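Local atomic coordinates of benzoate transport porin BenP (Acinetobacter baumannii AB307-0294, PDB entry 5DL8), a protein that probably acts as an outer-membrane porin of the OprD family, forming a beta-barrel channel for the uptake of small solutes. Residues S212-Y218 and H229-H235. Numbering follows the deposited sequence.
Sequences SLKGEYY and HYVGLEH. With C8E ((hydroxyethyloxy)tri(ethyloxy)octane), chain F.
Two neighbouring barrel strands of an OprD-type porin, the arms of the beta hairpin 213-222/226-238, pair antiparallel (170° between N-to-C directions), segment axes 4.6 Å apart at closest. Strand residues are extended, phi -110 to -142°, psi 123 to 163°. Hydrogen-bonded pairs alternate with non-hydrogen-bonded Leu213–His235, Gly215–Leu233 and Tyr217–Val231. Each hydrogen-bonded pair closes a two-bond ring: Lys214 N–Glu234 O 3.1 Å and Glu234 N–Lys214 O 2.9 Å; Glu216 N–Gly232 O 2.8 Å and Gly232 N–Glu216 O 3.0 Å; Tyr218 N–Tyr230 O 2.9 Å and Tyr230 N–Tyr218 O 3.0 Å.

Tyr230, with the largest area covered, has chi1 t. Tyr230 CB meets Tyr218 CB at 3.9 Å, and Glu216 CG sits at the Tyr230 ring edge, 3.9 Å from CE2. The Tyr230 hydroxyl reaches beside Gly232: an ideal CB there would clash, 2.2 Å from OH. A water hydrogen-bonded to Glu216 OE1 (2.6 Å) and Tyr230 OH (3.1 Å) links the two; outside the pair, Arg206 forms a salt bridge with Glu216, and Lys249 NZ is hydrogen-bonded to Tyr230 OH.

Glu234 (chi1, chi2 t) receives Lys214, whose chi1 p, chi2 t, chi3 near 146° and chi4 p bring Lys214 NZ to 2.8 Å from Glu234 OE1: a salt bridge, though weak as a hydrogen bond.

On the other face Tyr217 OH is hydrogen-bonded to His229 ND1 (2.8 Å), while C8E C13 lies 3.8 Å from Leu213 CD1 and C8E C19 3.7 Å from His235 NE2. Charged and water-linked groups on one face, detergent beside Leu213, Leu233 and His235 on the other, are consistent with a porin wall whose polar face lines the lumen and whose other face meets the membrane.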
loop_
_atom_site.group_PDB
_atom_site.type_symbol
_atom_site.label_atom_id
_atom_site.label_comp_id
_atom_site.label_asym_id
_atom_site.label_seq_id
_atom_site.Cartn_x
_atom_site.Cartn_y
_atom_site.Cartn_z
ATOM N N SER A 212 3.512 13.003 21.938
ATOM C CA SER A 212 4.132 13.385 20.698
ATOM C C SER A 212 5.035 12.290 20.098
ATOM O O SER A 212 5.553 12.471 18.987
ATOM C CB SER A 212 5.028 14.577 20.924
ATOM O OG SER A 212 5.670 14.429 22.173
ATOM N N LEU A 213 5.206 11.153 20.768
ATOM C CA LEU A 213 6.178 10.188 20.203
ATOM C C LEU A 213 5.689 8.791 20.202
ATOM O O LEU A 213 5.336 8.248 21.236
ATOM C CB LEU A 213 7.492 10.289 20.982
ATOM C CG LEU A 213 8.488 9.155 20.583
ATOM C CD1 LEU A 213 9.124 9.368 19.232
ATOM C CD2 LEU A 213 9.547 9.049 21.694
ATOM N N LYS A 214 5.724 8.156 19.053
ATOM C CA LYS A 214 5.386 6.748 19.036
ATOM C C LYS A 214 6.316 5.966 18.160
ATOM O O LYS A 214 7.017 6.541 17.358
ATOM C CB LYS A 214 3.955 6.551 18.568
ATOM C CG LYS A 214 3.678 7.012 17.151
ATOM C CD LYS A 214 2.215 6.778 16.807
ATOM C CE LYS A 214 1.673 7.876 15.879
ATOM N NZ LYS A 214 2.332 7.599 14.586
ATOM N N GLY A 215 6.314 4.649 18.375
ATOM C CA GLY A 215 7.206 3.732 17.659
ATOM C C GLY A 215 6.499 2.444 17.150
ATOM O O GLY A 215 5.498 2.013 17.651
ATOM N N GLU A 216 7.104 1.754 16.245
ATOM C CA GLU A 216 6.514 0.503 15.727
ATOM C C GLU A 216 7.669 -0.482 15.517
ATOM O O GLU A 216 8.710 -0.115 14.992
ATOM C CB GLU A 216 5.624 0.826 14.482
ATOM C CG GLU A 216 5.171 -0.434 13.719
ATOM C CD GLU A 216 4.166 -0.191 12.621
ATOM O OE1 GLU A 216 3.841 0.992 12.306
ATOM O OE2 GLU A 216 3.687 -1.185 11.996
ATOM N N TYR A 217 7.534 -1.705 15.968
ATOM C CA TYR A 217 8.430 -2.730 15.523
ATOM C C TYR A 217 7.673 -3.796 14.793
ATOM O O TYR A 217 6.622 -4.275 15.277
ATOM C CB TYR A 217 9.063 -3.400 16.741
ATOM C CG TYR A 217 9.835 -4.647 16.386
ATOM C CD1 TYR A 217 11.048 -4.558 15.706
ATOM C CD2 TYR A 217 9.363 -5.896 16.693
ATOM C CE1 TYR A 217 11.755 -5.721 15.310
ATOM C CE2 TYR A 217 10.113 -7.049 16.425
ATOM C CZ TYR A 217 11.292 -6.968 15.686
ATOM O OH TYR A 217 12.024 -8.101 15.319
ATOM N N TYR A 218 8.211 -4.270 13.680
ATOM C CA TYR A 218 7.540 -5.395 12.943
ATOM C C TYR A 218 8.550 -6.443 12.618
ATOM O O TYR A 218 9.674 -6.152 12.195
ATOM C CB TYR A 218 7.005 -4.849 11.570
ATOM C CG TYR A 218 6.475 -5.859 10.601
ATOM C CD1 TYR A 218 5.170 -6.249 10.613
ATOM C CD2 TYR A 218 7.305 -6.406 9.631
ATOM C CE1 TYR A 218 4.686 -7.183 9.664
ATOM C CE2 TYR A 218 6.866 -7.349 8.717
ATOM C CZ TYR A 218 5.572 -7.765 8.778
ATOM O OH TYR A 218 5.212 -8.681 7.822
ATOM N N HIS A 229 12.882 -7.239 9.245
ATOM C CA HIS A 229 12.703 -6.367 10.468
ATOM C C HIS A 229 12.450 -4.896 10.033
ATOM O O HIS A 229 13.111 -4.365 9.117
ATOM C CB HIS A 229 13.930 -6.393 11.419
ATOM C CG HIS A 229 14.249 -7.730 11.970
ATOM N ND1 HIS A 229 13.991 -8.083 13.289
ATOM C CD2 HIS A 229 14.866 -8.799 11.412
ATOM C CE1 HIS A 229 14.366 -9.336 13.488
ATOM N NE2 HIS A 229 14.913 -9.789 12.379
ATOM N N TYR A 230 11.540 -4.256 10.749
ATOM C CA TYR A 230 11.254 -2.869 10.594
ATOM C C TYR A 230 11.134 -2.196 11.966
ATOM O O TYR A 230 10.438 -2.675 12.857
ATOM C CB TYR A 230 9.881 -2.771 9.839
ATOM C CG TYR A 230 9.262 -1.364 9.912
ATOM C CD1 TYR A 230 9.767 -0.377 9.134
ATOM C CD2 TYR A 230 8.240 -1.050 10.754
ATOM C CE1 TYR A 230 9.286 0.918 9.138
ATOM C CE2 TYR A 230 7.693 0.269 10.816
ATOM C CZ TYR A 230 8.202 1.234 9.915
ATOM O OH TYR A 230 7.826 2.548 9.813
ATOM N N VAL A 231 11.794 -1.064 12.109
ATOM C CA VAL A 231 11.592 -0.129 13.237
ATOM C C VAL A 231 11.232 1.219 12.664
ATOM O O VAL A 231 11.979 1.844 11.815
ATOM C CB VAL A 231 12.829 0.049 14.146
ATOM C CG1 VAL A 231 12.486 0.886 15.383
ATOM C CG2 VAL A 231 13.227 -1.251 14.739
ATOM N N GLY A 232 10.121 1.712 13.146
ATOM C CA GLY A 232 9.623 3.063 12.698
ATOM C C GLY A 232 9.499 3.915 13.967
ATOM O O GLY A 232 8.986 3.429 14.920
ATOM N N LEU A 233 10.060 5.118 14.017
ATOM C CA LEU A 233 9.752 6.131 15.089
ATOM C C LEU A 233 9.220 7.425 14.489
ATOM O O LEU A 233 9.767 7.965 13.493
ATOM C CB LEU A 233 10.987 6.512 15.864
ATOM C CG LEU A 233 11.617 5.315 16.620
ATOM C CD1 LEU A 233 13.025 5.724 17.069
ATOM C CD2 LEU A 233 10.915 4.812 17.851
ATOM N N GLU A 234 8.133 7.927 15.074
ATOM C CA GLU A 234 7.482 9.123 14.556
ATOM C C GLU A 234 7.285 10.143 15.636
ATOM O O GLU A 234 6.667 9.898 16.689
ATOM C CB GLU A 234 6.155 8.736 13.849
ATOM C CG GLU A 234 5.407 9.945 13.259
ATOM C CD GLU A 234 4.081 9.610 12.549
ATOM O OE1 GLU A 234 3.763 8.437 12.299
ATOM O OE2 GLU A 234 3.353 10.568 12.136
ATOM N N HIS A 235 7.809 11.329 15.431
ATOM C CA HIS A 235 7.524 12.401 16.429
ATOM C C HIS A 235 6.772 13.563 15.750
ATOM O O HIS A 235 7.108 13.971 14.645
ATOM C CB HIS A 235 8.792 12.924 17.036
ATOM C CG HIS A 235 8.575 14.036 17.999
ATOM N ND1 HIS A 235 8.620 15.360 17.631
ATOM C CD2 HIS A 235 8.329 14.028 19.335
ATOM C CE1 HIS A 235 8.423 16.119 18.698
ATOM N NE2 HIS A 235 8.252 15.342 19.747
HETATM C C1 C8E F . 19.103 13.236 11.779
HETATM C C2 C8E F . 19.504 11.752 11.709
HETATM C C3 C8E F . 19.242 11.048 13.051
HETATM C C4 C8E F . 19.210 9.515 13.121
HETATM C C5 C8E F . 18.931 9.031 14.580
HETATM C C6 C8E F . 17.658 8.185 14.805
HETATM C C7 C8E F . 16.746 8.526 16.006
HETATM C C8 C8E F . 15.571 9.468 15.654
HETATM O O9 C8E F . 14.477 9.390 16.608
HETATM C C10 C8E F . 13.517 10.484 16.682
HETATM C C11 C8E F . 12.790 10.553 18.056
HETATM O O12 C8E F . 12.570 11.907 18.547
HETATM C C13 C8E F . 11.811 12.003 19.768
HETATM C C14 C8E F . 12.326 13.070 20.754
HETATM O O15 C8E F . 11.721 12.934 22.079
HETATM C C16 C8E F . 10.683 13.872 22.391
HETATM C C17 C8E F . 9.627 13.197 23.237
HETATM O O18 C8E F . 8.403 13.953 23.238
HETATM C C19 C8E F . 8.354 15.402 23.461
HETATM C C20 C8E F . 7.069 15.785 24.246
HETATM O O21 C8E F . 6.164 14.687 24.680
HETATM O O HOH W 1 5.280 2.956 11.529
#